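Local coordinates for peptidoglycan-binding domain 1 (Burkholderia, PDB 5NM7), which probably binds and cleaves bacterial cell-wall peptidoglycan, as a modular phage endolysin that joins a peptidoglycan-binding domain to a large lysozyme-like N-acetylmuramidase domain, at residues Y16-L21 with L28-I33; H49-D54 with P59-T64; D79-A84 with V89-V94; A93-N98 with D259-A264. All coordinates share one frame; numbering follows the deposited sequence.

Contact 1: Y16-L21 with L28-I33. With GLY (glycine), chain D.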
loop_
_atom_site.group_PDB
_atom_site.type_symbol
_atom_site.label_atom_id
_atom_site.label_comp_id
_atom_site.label_asym_id
_atom_site.label_seq_id
_atom_site.Cartn_x
_atom_site.Cartn_y
_atom_site.Cartn_z
ATOM N N TYR A 16 -4.055 13.327 -23.916
ATOM C CA TYR A 16 -4.350 14.325 -22.893
ATOM C C TYR A 16 -3.268 14.320 -21.806
ATOM O O TYR A 16 -2.693 15.344 -21.482
ATOM C CB TYR A 16 -5.733 14.107 -22.290
ATOM C CG TYR A 16 -6.082 15.146 -21.256
ATOM C CD1 TYR A 16 -6.361 16.464 -21.640
ATOM C CD2 TYR A 16 -6.083 14.843 -19.898
ATOM C CE1 TYR A 16 -6.661 17.442 -20.698
ATOM C CE2 TYR A 16 -6.387 15.815 -18.946
ATOM C CZ TYR A 16 -6.666 17.115 -19.362
ATOM O OH TYR A 16 -6.966 18.077 -18.431
ATOM N N LEU A 17 -2.904 13.132 -21.330
ATOM C CA LEU A 17 -1.777 13.032 -20.385
ATOM C C LEU A 17 -0.492 13.633 -20.937
ATOM O O LEU A 17 0.205 14.385 -20.246
ATOM C CB LEU A 17 -1.527 11.561 -20.012
ATOM C CG LEU A 17 -0.344 11.286 -19.094
ATOM C CD1 LEU A 17 -0.579 11.832 -17.683
ATOM C CD2 LEU A 17 -0.122 9.780 -19.057
ATOM N N GLN A 18 -0.157 13.299 -22.174
ATOM C CA GLN A 18 1.083 13.766 -22.789
ATOM C C GLN A 18 1.094 15.311 -22.855
ATOM O O GLN A 18 2.082 15.960 -22.512
ATOM C CB GLN A 18 1.244 13.169 -24.164
ATOM C CG GLN A 18 1.556 11.676 -24.138
ATOM C CD GLN A 18 1.422 10.989 -25.471
ATOM O OE1 GLN A 18 0.611 11.369 -26.324
ATOM N NE2 GLN A 18 2.208 9.948 -25.660
ATOM N N ARG A 19 -0.035 15.892 -23.248
ATOM C CA ARG A 19 -0.163 17.373 -23.235
ATOM C C ARG A 19 0.039 17.974 -21.851
ATOM O O ARG A 19 0.735 18.993 -21.720
ATOM C CB ARG A 19 -1.507 17.806 -23.815
ATOM C CG ARG A 19 -1.562 17.554 -25.309
ATOM C CD ARG A 19 -2.707 18.253 -26.018
ATOM N NE ARG A 19 -2.426 18.196 -27.458
ATOM C CZ ARG A 19 -2.950 17.322 -28.322
ATOM N NH1 ARG A 19 -3.855 16.420 -27.939
ATOM N NH2 ARG A 19 -2.567 17.362 -29.600
ATOM N N GLN A 20 -0.531 17.337 -20.821
ATOM C CA GLN A 20 -0.385 17.803 -19.435
ATOM C C GLN A 20 1.076 17.697 -18.977
ATOM O O GLN A 20 1.601 18.619 -18.355
ATOM C CB GLN A 20 -1.312 17.039 -18.498
ATOM C CG GLN A 20 -2.806 17.221 -18.676
ATOM C CD GLN A 20 -3.220 18.653 -18.387
ATOM O OE1 GLN A 20 -3.545 19.000 -17.233
ATOM N NE2 GLN A 20 -3.147 19.486 -19.364
ATOM N N LEU A 21 1.734 16.594 -19.323
ATOM C CA LEU A 21 3.155 16.445 -19.016
ATOM C C LEU A 21 3.997 17.511 -19.705
ATOM O O LEU A 21 4.934 18.046 -19.108
ATOM C CB LEU A 21 3.654 15.050 -19.384
ATOM C CG LEU A 21 3.005 13.917 -18.560
ATOM C CD1 LEU A 21 3.227 12.580 -19.233
ATOM C CD2 LEU A 21 3.577 13.899 -17.139
ATOM N N LEU A 28 7.804 15.533 -25.272
ATOM C CA LEU A 28 7.179 14.301 -25.769
ATOM C C LEU A 28 6.477 14.498 -27.081
ATOM O O LEU A 28 5.889 15.550 -27.306
ATOM C CB LEU A 28 6.061 13.856 -24.812
ATOM C CG LEU A 28 6.454 13.295 -23.454
ATOM C CD1 LEU A 28 5.209 13.127 -22.595
ATOM C CD2 LEU A 28 7.177 11.964 -23.632
ATOM N N ASP A 29 6.483 13.448 -27.896
ATOM C CA ASP A 29 5.646 13.368 -29.092
ATOM C C ASP A 29 4.225 13.092 -28.574
ATOM O O ASP A 29 4.009 12.184 -27.770
ATOM C CB ASP A 29 6.132 12.231 -30.039
ATOM C CG ASP A 29 5.947 12.557 -31.525
ATOM O OD1 ASP A 29 6.603 11.888 -32.364
ATOM O OD2 ASP A 29 5.154 13.468 -31.867
ATOM N N ILE A 30 3.257 13.880 -29.025
ATOM C CA ILE A 30 1.868 13.661 -28.645
ATOM C C ILE A 30 1.255 12.681 -29.651
ATOM O O ILE A 30 0.641 13.076 -30.656
ATOM C CB ILE A 30 1.072 14.976 -28.623
ATOM C CG1 ILE A 30 1.737 16.003 -27.698
ATOM C CG2 ILE A 30 -0.356 14.726 -28.162
ATOM C CD1 ILE A 30 1.247 17.420 -27.912
ATOM N N ASP A 31 1.410 11.391 -29.367
ATOM C CA ASP A 31 0.984 10.331 -30.266
ATOM C C ASP A 31 -0.050 9.383 -29.657
ATOM O O ASP A 31 -0.419 8.424 -30.322
ATOM C CB ASP A 31 2.209 9.536 -30.708
ATOM C CG ASP A 31 2.900 8.828 -29.552
ATOM O OD1 ASP A 31 2.469 9.013 -28.397
ATOM O OD2 ASP A 31 3.903 8.144 -29.791
ATOM N N ALA A 32 -0.531 9.671 -28.437
ATOM C CA ALA A 32 -1.561 8.884 -27.780
ATOM C C ALA A 32 -1.086 7.452 -27.427
ATOM O O ALA A 32 -1.916 6.560 -27.242
ATOM C CB ALA A 32 -2.849 8.851 -28.633
ATOM N N ILE A 33 0.219 7.250 -27.336
ATOM C CA ILE A 33 0.804 5.933 -26.993
ATOM C C ILE A 33 1.609 6.104 -25.701
ATOM O O ILE A 33 2.585 6.874 -25.648
ATOM C CB ILE A 33 1.752 5.408 -28.087
ATOM C CG1 ILE A 33 0.992 5.144 -29.389
ATOM C CG2 ILE A 33 2.464 4.120 -27.640
ATOM C CD1 ILE A 33 1.901 5.016 -30.598
HETATM N N GLY D . 4.749 7.643 -27.219
HETATM C CA GLY D . 6.015 6.888 -27.337
HETATM C C GLY D . 6.609 6.653 -25.964
HETATM O O GLY D . 6.013 7.011 -24.936
HETATM O OXT GLY D . 7.705 6.091 -25.886
#
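Gln18 of helix 12-23 and Ile30 of the following loop bring the two backbones closest, their CA atoms 5.9 Å apart, as the chain turns back across the helix it has just left. Ile30 is the centre of an inverse gamma turn, and the loop beyond it closes on the amide of Gln18. With an extended chain (chi2 167°), Gln18 carries that amide off the helix and into the loop backbone. OE1 of Gln18 takes a hydrogen bond from Ala32 N at 2.9 Å, with the donor tilted somewhat from the carbonyl plane, and a weak one from Asp31 N. On the other branch, NE2 of Gln18 donates to Asp31 OD1 at 2.9 Å. This bond lies close to the amide plane and meets the oxygen nearly along its C-O axis; NE2 is also hydrogen-bonded to Thr38 OG1. Asp31 OD1 in addition accepts Ile33 N from above the carboxylate plane at 3.0 Å, which makes an Asx turn. OD1 is thus gripped twice, while the amino nitrogen N of the bound glycine lies 2.8 Å from Asp31 OD2 and equally close to Ile33 O.

Van der Waals contacts flank the polar network. Ile30 CG2 sits over the centre of one face of the Arg19 guanidinium, 3.7 Å from Arg19 CZ, while Leu28 CD1 meets Leu21 CD1 at 3.9 Å on the more buried side. Glycine is also bonded by the backbone N atoms of Ala37 and Thr38, so the loop and the start of helix 36-48 together form a glycine-binding pocket within the putative peptidoglycan-binding domain.

Contact 2: H49-D54 with P59-T64. With GLY (glycine), chain C.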
loop_
_atom_site.group_PDB
_atom_site.type_symbol
_atom_site.label_atom_id
_atom_site.label_comp_id
_atom_site.label_asym_id
_atom_site.label_seq_id
_atom_site.Cartn_x
_atom_site.Cartn_y
_atom_site.Cartn_z
ATOM N N HIS A 49 7.939 16.446 -8.301
ATOM C CA HIS A 49 6.812 17.044 -7.559
ATOM C C HIS A 49 6.434 16.328 -6.239
ATOM O O HIS A 49 5.334 16.520 -5.738
ATOM C CB HIS A 49 5.594 17.141 -8.466
ATOM C CG HIS A 49 5.787 18.081 -9.599
ATOM N ND1 HIS A 49 6.571 17.777 -10.691
ATOM C CD2 HIS A 49 5.325 19.336 -9.800
ATOM C CE1 HIS A 49 6.583 18.806 -11.517
ATOM N NE2 HIS A 49 5.814 19.752 -11.013
ATOM N N GLY A 50 7.326 15.508 -5.702
ATOM C CA GLY A 50 7.089 14.827 -4.424
ATOM C C GLY A 50 6.044 13.728 -4.459
ATOM O O GLY A 50 5.323 13.512 -3.482
ATOM N N LEU A 51 5.904 13.066 -5.603
ATOM C CA LEU A 51 5.047 11.907 -5.718
ATOM C C LEU A 51 5.956 10.680 -5.687
ATOM O O LEU A 51 7.156 10.774 -5.874
ATOM C CB LEU A 51 4.276 11.919 -7.035
ATOM C CG LEU A 51 3.191 12.989 -7.222
ATOM C CD1 LEU A 51 2.937 13.228 -8.688
ATOM C CD2 LEU A 51 1.892 12.523 -6.624
ATOM N N VAL A 52 5.352 9.530 -5.532
ATOM C CA VAL A 52 6.081 8.280 -5.777
ATOM C C VAL A 52 6.305 8.092 -7.289
ATOM O O VAL A 52 5.344 8.080 -8.058
ATOM C CB VAL A 52 5.309 7.101 -5.182
ATOM C CG1 VAL A 52 5.888 5.774 -5.651
ATOM C CG2 VAL A 52 5.337 7.222 -3.660
ATOM N N ALA A 53 7.570 7.920 -7.675
ATOM C CA ALA A 53 7.944 7.804 -9.092
ATOM C C ALA A 53 7.799 6.374 -9.546
ATOM O O ALA A 53 8.776 5.603 -9.546
ATOM C CB ALA A 53 9.337 8.318 -9.332
ATOM N N ASP A 54 6.586 5.991 -9.897
ATOM C CA ASP A 54 6.292 4.636 -10.390
ATOM C C ASP A 54 5.948 4.597 -11.878
ATOM O O ASP A 54 5.753 3.524 -12.444
ATOM C CB ASP A 54 5.196 3.937 -9.577
ATOM C CG ASP A 54 3.867 4.685 -9.566
ATOM O OD1 ASP A 54 3.694 5.597 -10.402
ATOM O OD2 ASP A 54 3.004 4.346 -8.698
ATOM N N PRO A 59 -4.596 8.406 -9.748
ATOM C CA PRO A 59 -5.335 9.576 -9.217
ATOM C C PRO A 59 -4.449 10.614 -8.536
ATOM O O PRO A 59 -4.685 11.824 -8.641
ATOM C CB PRO A 59 -6.338 8.944 -8.244
ATOM C CG PRO A 59 -6.400 7.508 -8.614
ATOM C CD PRO A 59 -5.096 7.133 -9.178
ATOM N N LYS A 60 -3.396 10.167 -7.857
ATOM C CA LYS A 60 -2.490 11.104 -7.210
ATOM C C LYS A 60 -1.727 11.923 -8.219
ATOM O O LYS A 60 -1.569 13.143 -8.054
ATOM C CB LYS A 60 -1.512 10.372 -6.273
ATOM C CG LYS A 60 -2.224 9.663 -5.141
ATOM C CD LYS A 60 -1.231 8.860 -4.337
ATOM C CE LYS A 60 -1.925 8.177 -3.178
ATOM N NZ LYS A 60 -0.968 7.310 -2.442
ATOM N N THR A 61 -1.199 11.252 -9.245
ATOM C CA THR A 61 -0.466 11.960 -10.288
ATOM C C THR A 61 -1.395 12.929 -11.023
ATOM O O THR A 61 -1.011 14.093 -11.242
ATOM C CB THR A 61 0.200 11.000 -11.252
ATOM O OG1 THR A 61 1.133 10.193 -10.508
ATOM C CG2 THR A 61 1.007 11.745 -12.292
ATOM N N TRP A 62 -2.583 12.466 -11.367
ATOM C CA TRP A 62 -3.570 13.324 -12.041
ATOM C C TRP A 62 -3.892 14.582 -11.238
ATOM O O TRP A 62 -3.973 15.687 -11.802
ATOM C CB TRP A 62 -4.853 12.581 -12.363
ATOM C CG TRP A 62 -4.776 11.777 -13.603
ATOM C CD1 TRP A 62 -4.921 10.439 -13.715
ATOM C CD2 TRP A 62 -4.559 12.271 -14.925
ATOM N NE1 TRP A 62 -4.807 10.060 -15.018
ATOM C CE2 TRP A 62 -4.601 11.167 -15.791
ATOM C CE3 TRP A 62 -4.366 13.548 -15.460
ATOM C CZ2 TRP A 62 -4.422 11.283 -17.159
ATOM C CZ3 TRP A 62 -4.200 13.675 -16.812
ATOM C CH2 TRP A 62 -4.224 12.549 -17.658
ATOM N N SER A 63 -4.065 14.427 -9.932
ATOM C CA SER A 63 -4.323 15.570 -9.078
ATOM C C SER A 63 -3.197 16.612 -9.136
ATOM O O SER A 63 -3.461 17.805 -9.250
ATOM C CB SER A 63 -4.635 15.121 -7.635
ATOM O OG SER A 63 -4.753 16.254 -6.810
ATOM N N THR A 64 -1.939 16.182 -9.079
ATOM C CA THR A 64 -0.822 17.125 -9.156
ATOM C C THR A 64 -0.672 17.682 -10.549
ATOM O O THR A 64 -0.391 18.873 -10.750
ATOM C CB THR A 64 0.490 16.486 -8.688
ATOM O OG1 THR A 64 0.258 15.958 -7.372
ATOM C CG2 THR A 64 1.594 17.519 -8.633
HETATM N N GLY C . 1.210 6.400 -9.082
HETATM C CA GLY C . -0.167 6.230 -8.526
HETATM C C GLY C . -1.018 7.490 -8.589
HETATM O O GLY C . -2.044 7.547 -7.902
HETATM O OXT GLY C . -0.709 8.423 -9.359
#
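Leu51 packs on Lys60, Thr61 and Thr64 of helix 59-67 and carries most of the direct packing between the segments. Its CG stands beside the backbone N (chi1 -69°), which points both methyls at the helix. CD1 of Leu51 lies 4.0 Å from Thr61 CA, whereas CD2 rests 3.8 Å from Lys60 O; Thr64 touches both methyls, its side chain coming tip to tip with the leucine. Farther up the helix, Thr64 CG2 touches His49 CB at 4.0 Å. The polar ends turn elsewhere: Thr64 OG1 bonds to Arg69 O, and His49 ND1 to Phe45 O.

Hydrogen bonding between the segments runs through a bound glycine. Asp54 OD2 accepts its amino nitrogen N at 2.8 Å. At the other end, Lys60 N donates to glycine O at 2.9 Å, while Thr61 gives two bonds to glycine OXT, the one from its OG1 being 2.8 Å long. Ile56 O is also hydrogen-bonded to the glycine, and Gln46 NE2 bonds to both Asp54 OD1 and Thr61 OG1.

An acidic loop residue thus faces the ammonium group and the amino end of a helix faces the carboxylate, a polarity that suits a zwitterion and would probably favour its charged form.

Contact 3: D79-A84 with V89-V94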
loop_
_atom_site.group_PDB
_atom_site.type_symbol
_atom_site.label_atom_id
_atom_site.label_comp_id
_atom_site.label_asym_id
_atom_site.label_seq_id
_atom_site.Cartn_x
_atom_site.Cartn_y
_atom_site.Cartn_z
ATOM N N ASP A 79 10.202 8.905 1.151
ATOM C CA ASP A 79 9.779 7.873 2.094
ATOM C C ASP A 79 10.259 6.490 1.675
ATOM O O ASP A 79 10.611 5.679 2.541
ATOM C CB ASP A 79 8.263 7.835 2.262
ATOM C CG ASP A 79 7.700 9.121 2.813
ATOM O OD1 ASP A 79 8.297 9.675 3.794
ATOM O OD2 ASP A 79 6.668 9.574 2.265
ATOM N N LEU A 80 10.235 6.197 0.372
ATOM C CA LEU A 80 10.707 4.878 -0.103
ATOM C C LEU A 80 12.197 4.732 0.099
ATOM O O LEU A 80 12.672 3.641 0.474
ATOM C CB LEU A 80 10.337 4.637 -1.579
ATOM C CG LEU A 80 8.813 4.572 -1.803
ATOM C CD1 LEU A 80 8.536 4.338 -3.289
ATOM C CD2 LEU A 80 8.122 3.513 -0.973
ATOM N N GLN A 81 12.954 5.812 -0.138
ATOM C CA GLN A 81 14.392 5.787 0.134
ATOM C C GLN A 81 14.656 5.548 1.606
ATOM O O GLN A 81 15.509 4.700 1.967
ATOM C CB GLN A 81 15.100 7.059 -0.339
ATOM C CG GLN A 81 16.616 7.057 -0.104
ATOM C CD GLN A 81 17.342 5.992 -0.910
ATOM O OE1 GLN A 81 17.453 6.107 -2.118
ATOM N NE2 GLN A 81 17.860 4.965 -0.241
ATOM N N ARG A 82 13.895 6.209 2.479
ATOM C CA ARG A 82 14.054 5.964 3.918
ATOM C C ARG A 82 13.757 4.510 4.294
ATOM O O ARG A 82 14.485 3.910 5.118
ATOM C CB ARG A 82 13.236 6.941 4.753
ATOM C CG ARG A 82 13.883 8.297 4.821
ATOM C CD ARG A 82 13.080 9.236 5.681
ATOM N NE ARG A 82 11.820 9.726 5.073
ATOM C CZ ARG A 82 11.717 10.833 4.301
ATOM N NH1 ARG A 82 12.774 11.603 4.007
ATOM N NH2 ARG A 82 10.523 11.203 3.835
ATOM N N ALA A 83 12.702 3.944 3.705
ATOM C CA ALA A 83 12.369 2.551 3.928
ATOM C C ALA A 83 13.484 1.618 3.452
ATOM O O ALA A 83 13.826 0.649 4.153
ATOM C CB ALA A 83 11.025 2.195 3.286
ATOM N N ALA A 84 14.083 1.919 2.297
ATOM C CA ALA A 84 15.209 1.121 1.788
ATOM C C ALA A 84 16.389 1.139 2.758
ATOM O O ALA A 84 17.005 0.111 3.045
ATOM C CB ALA A 84 15.654 1.612 0.414
ATOM N N VAL A 89 17.669 -2.801 2.047
ATOM C CA VAL A 89 17.180 -3.443 0.835
ATOM C C VAL A 89 17.428 -2.436 -0.290
ATOM O O VAL A 89 17.354 -1.224 -0.097
ATOM C CB VAL A 89 15.683 -3.803 1.006
ATOM C CG1 VAL A 89 15.028 -4.193 -0.317
ATOM C CG2 VAL A 89 15.489 -4.924 2.030
ATOM N N ASP A 90 17.760 -2.959 -1.466
ATOM C CA ASP A 90 17.994 -2.176 -2.650
ATOM C C ASP A 90 16.721 -1.321 -2.901
ATOM O O ASP A 90 15.599 -1.795 -2.740
ATOM C CB ASP A 90 18.347 -3.132 -3.821
ATOM C CG ASP A 90 19.804 -3.723 -3.727
ATOM O OD1 ASP A 90 20.679 -3.210 -2.986
ATOM O OD2 ASP A 90 20.079 -4.711 -4.435
ATOM N N LEU A 91 16.915 -0.054 -3.211
ATOM C CA LEU A 91 15.790 0.875 -3.399
ATOM C C LEU A 91 14.819 0.345 -4.457
ATOM O O LEU A 91 13.590 0.409 -4.265
ATOM C CB LEU A 91 16.277 2.269 -3.792
ATOM C CG LEU A 91 15.164 3.264 -4.170
ATOM C CD1 LEU A 91 14.203 3.490 -3.003
ATOM C CD2 LEU A 91 15.748 4.579 -4.657
ATOM N N ALA A 92 15.360 -0.226 -5.539
ATOM C CA ALA A 92 14.523 -0.800 -6.588
ATOM C C ALA A 92 13.607 -1.893 -6.047
ATOM O O ALA A 92 12.477 -2.061 -6.508
ATOM C CB ALA A 92 15.371 -1.340 -7.728
ATOM N N ALA A 93 14.101 -2.677 -5.074
ATOM C CA ALA A 93 13.270 -3.692 -4.457
ATOM C C ALA A 93 12.139 -3.103 -3.628
ATOM O O ALA A 93 11.009 -3.626 -3.636
ATOM C CB ALA A 93 14.105 -4.669 -3.606
ATOM N N VAL A 94 12.431 -2.018 -2.929
ATOM C CA VAL A 94 11.410 -1.293 -2.144
ATOM C C VAL A 94 10.374 -0.656 -3.052
ATOM O O VAL A 94 9.189 -0.759 -2.790
ATOM C CB VAL A 94 12.036 -0.240 -1.217
ATOM C CG1 VAL A 94 10.974 0.626 -0.563
ATOM C CG2 VAL A 94 12.864 -0.942 -0.140
#
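Val94 wedges both of its methyls against helix 77-87. CG1 lies 3.6 Å from Leu80 O and also touches the side chains of Leu80 and Ala83, while CG2 packs 3.8 Å from Ala84 CB. Its torsion (chi1 172°) sets CG1 anti to the backbone N and CG2 beside it, so that one valine spans a full turn of the neighbouring helix. These are two consecutive alpha-helices joined by a tight turn: helix 77-87 ends, a short turn redirects the chain, and helix 91-101 starts with its first turns packed on its predecessor.

Leu91 packs beside the valine. Its CD1 comes within 3.8 Å of Leu80 O and reaches Ala84 CB, and its CD2 meets the amide oxygen OE1 of Gln81 at 3.4 Å. That glutamine, bent at chi2, folds back across the leucine at about a right angle. Ala84 CB packs against both Leu91 and Val94, and Leu211 of helix 207-219 touches Leu80 and Ala83. Another bound glycine touches Asp79 and Ala83, and Asp79 OD1 also receives a salt bridge from Arg82.

The turn itself is clasped by Val89 N, which donates to Ala84 O at 3.1 Å, in the carbonyl plane and on a lone pair.

Contact 4: A93-N98 with D259-A264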
loop_
_atom_site.group_PDB
_atom_site.type_symbol
_atom_site.label_atom_id
_atom_site.label_comp_id
_atom_site.label_asym_id
_atom_site.label_seq_id
_atom_site.Cartn_x
_atom_site.Cartn_y
_atom_site.Cartn_z
ATOM N N ALA A 93 14.101 -2.677 -5.074
ATOM C CA ALA A 93 13.270 -3.692 -4.457
ATOM C C ALA A 93 12.139 -3.103 -3.628
ATOM O O ALA A 93 11.009 -3.626 -3.636
ATOM C CB ALA A 93 14.105 -4.669 -3.606
ATOM N N VAL A 94 12.431 -2.018 -2.929
ATOM C CA VAL A 94 11.410 -1.293 -2.144
ATOM C C VAL A 94 10.374 -0.656 -3.052
ATOM O O VAL A 94 9.189 -0.759 -2.790
ATOM C CB VAL A 94 12.036 -0.240 -1.217
ATOM C CG1 VAL A 94 10.974 0.626 -0.563
ATOM C CG2 VAL A 94 12.864 -0.942 -0.140
ATOM N N ARG A 95 10.831 -0.051 -4.135
ATOM C CA ARG A 95 9.912 0.466 -5.133
ATOM C C ARG A 95 9.023 -0.604 -5.725
ATOM O O ARG A 95 7.812 -0.403 -5.875
ATOM C CB ARG A 95 10.675 1.141 -6.262
ATOM C CG ARG A 95 11.390 2.406 -5.860
ATOM C CD ARG A 95 11.867 3.071 -7.153
ATOM N NE ARG A 95 12.566 4.327 -6.940
ATOM C CZ ARG A 95 12.001 5.504 -6.626
ATOM N NH1 ARG A 95 10.678 5.634 -6.442
ATOM N NH2 ARG A 95 12.777 6.573 -6.495
ATOM N N ALA A 96 9.591 -1.785 -6.029
ATOM C CA ALA A 96 8.799 -2.915 -6.498
ATOM C C ALA A 96 7.778 -3.400 -5.499
ATOM O O ALA A 96 6.656 -3.620 -5.820
ATOM C CB ALA A 96 9.712 -4.064 -6.902
ATOM N N VAL A 97 8.169 -3.542 -4.231
ATOM C CA VAL A 97 7.223 -3.924 -3.179
ATOM C C VAL A 97 6.113 -2.919 -3.004
ATOM O O VAL A 97 4.947 -3.279 -2.859
ATOM C CB VAL A 97 7.924 -4.129 -1.837
ATOM C CG1 VAL A 97 6.912 -4.333 -0.716
ATOM C CG2 VAL A 97 8.760 -5.376 -1.940
ATOM N N ASN A 98 6.479 -1.658 -2.990
ATOM C CA ASN A 98 5.486 -0.599 -2.879
ATOM C C ASN A 98 4.500 -0.639 -4.029
ATOM O O ASN A 98 3.291 -0.563 -3.826
ATOM C CB ASN A 98 6.153 0.748 -2.817
ATOM C CG ASN A 98 5.172 1.845 -2.508
ATOM O OD1 ASN A 98 4.491 1.814 -1.480
ATOM N ND2 ASN A 98 5.070 2.806 -3.402
ATOM N N ASP A 259 12.837 -5.531 -11.929
ATOM C CA ASP A 259 13.634 -5.383 -13.168
ATOM C C ASP A 259 13.430 -3.982 -13.735
ATOM O O ASP A 259 14.387 -3.318 -14.079
ATOM C CB ASP A 259 13.270 -6.436 -14.218
ATOM C CG ASP A 259 13.698 -7.869 -13.830
ATOM O OD1 ASP A 259 14.569 -8.046 -12.940
ATOM O OD2 ASP A 259 13.123 -8.833 -14.401
ATOM N N ARG A 260 12.179 -3.525 -13.820
ATOM C CA ARG A 260 11.901 -2.163 -14.319
ATOM C C ARG A 260 12.625 -1.070 -13.553
ATOM O O ARG A 260 13.225 -0.168 -14.141
ATOM C CB ARG A 260 10.402 -1.831 -14.296
ATOM C CG ARG A 260 9.654 -2.090 -15.568
ATOM C CD ARG A 260 8.266 -1.461 -15.532
ATOM N NE ARG A 260 7.433 -1.789 -14.371
ATOM C CZ ARG A 260 6.730 -2.915 -14.194
ATOM N NH1 ARG A 260 6.745 -3.918 -15.090
ATOM N NH2 ARG A 260 6.014 -3.058 -13.083
ATOM N N TYR A 261 12.541 -1.131 -12.226
ATOM C CA TYR A 261 13.162 -0.136 -11.381
ATOM C C TYR A 261 14.679 -0.205 -11.376
ATOM O O TYR A 261 15.335 0.827 -11.229
ATOM C CB TYR A 261 12.622 -0.184 -9.938
ATOM C CG TYR A 261 11.190 0.297 -9.818
ATOM C CD1 TYR A 261 10.859 1.624 -10.131
ATOM C CD2 TYR A 261 10.189 -0.550 -9.387
ATOM C CE1 TYR A 261 9.555 2.083 -10.020
ATOM C CE2 TYR A 261 8.891 -0.106 -9.268
ATOM C CZ TYR A 261 8.582 1.212 -9.592
ATOM O OH TYR A 261 7.276 1.623 -9.475
ATOM N N SER A 262 15.218 -1.414 -11.472
ATOM C CA SER A 262 16.664 -1.615 -11.600
ATOM C C SER A 262 17.188 -0.969 -12.866
ATOM O O SER A 262 18.176 -0.264 -12.820
ATOM C CB SER A 262 17.002 -3.097 -11.660
ATOM O OG SER A 262 16.636 -3.744 -10.480
ATOM N N ARG A 263 16.480 -1.198 -13.969
ATOM C CA ARG A 263 16.774 -0.541 -15.252
ATOM C C ARG A 263 16.655 0.986 -15.201
ATOM O O ARG A 263 17.562 1.695 -15.650
ATOM C CB ARG A 263 15.881 -1.107 -16.362
ATOM C CG ARG A 263 16.285 -2.521 -16.751
ATOM C CD ARG A 263 15.597 -3.053 -18.003
ATOM N NE ARG A 263 14.136 -3.161 -17.879
ATOM C CZ ARG A 263 13.418 -4.290 -17.728
ATOM N NH1 ARG A 263 13.987 -5.505 -17.676
ATOM N NH2 ARG A 263 12.087 -4.206 -17.625
ATOM N N ALA A 264 15.550 1.487 -14.650
ATOM C CA ALA A 264 15.317 2.943 -14.542
ATOM C C ALA A 264 16.433 3.658 -13.776
ATOM O O ALA A 264 16.982 4.656 -14.253
ATOM C CB ALA A 264 13.962 3.224 -13.894
#
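Arg95 and Tyr261 make nearly all of this contact, and its leading interaction is a CH-pi one. CB of Arg95 stands over the face of the phenol ring, 3.5 Å from the centroid of Tyr261 and only 10° off the ring normal. The arginine chain, extended from CG to NE, then runs outward from the ring centre, bringing CD of Arg95 to within 3.5 Å of Tyr261 CD1. The two side chains cross at about a right angle, and the guanidinium is tilted 28° from the ring plane instead of stacking flat on it.

Van der Waals contacts with the helix backbone come next. The CD2-CE2 side of the tyrosine ring meets the Arg95-Ala96 peptide obliquely: CD2 of Tyr261 is 3.6 Å from Ala96 N, and CE2 of the same ring is equally close to Arg95 O. Ala96 CB adds a looser apolar touch to Tyr261 CD2 at 4.3 Å. These residues pack helix 91-101 against helix 250-265 near the end of the chain, joining parts of the N-acetylmuramidase region some 160 residues apart. Phe258 and Ala257 extend the same seam past Ala93 and Ala96.

Polar groups take their partners just beyond the ring. The hydroxyl OH of Tyr261 is hydrogen-bonded to Glu99 OE1, and Arg260 NH2 forms a salt bridge with the second oxygen of the same glutamate. Arg95 NH1 forms a salt bridge with Asp77 OD1, which holds the distal end of the arginine while its CB and CD methylenes cover the tyrosine.

Overall arrangement
Contacts 1 and 2 lie within the peptidoglycan-binding range and touch through the ring of Trp62, which packs on Tyr16, Leu17 and Gln20. Each pairs a helix with a loop and holds a glycine, yet contact 1 is partly exposed and bonded directly between its segments, whereas contact 2 is buried and bonded through the ligand. Contacts 3 and 4 share helix 91-101, their centres about 9 Å apart, and are buried helix-helix packing: aliphatic in one, arginine against tyrosine in the other. Contact 2 touches both of these, since Val52 meets Leu80 of contact 3 and Asp54 meets Tyr261 of contact 4.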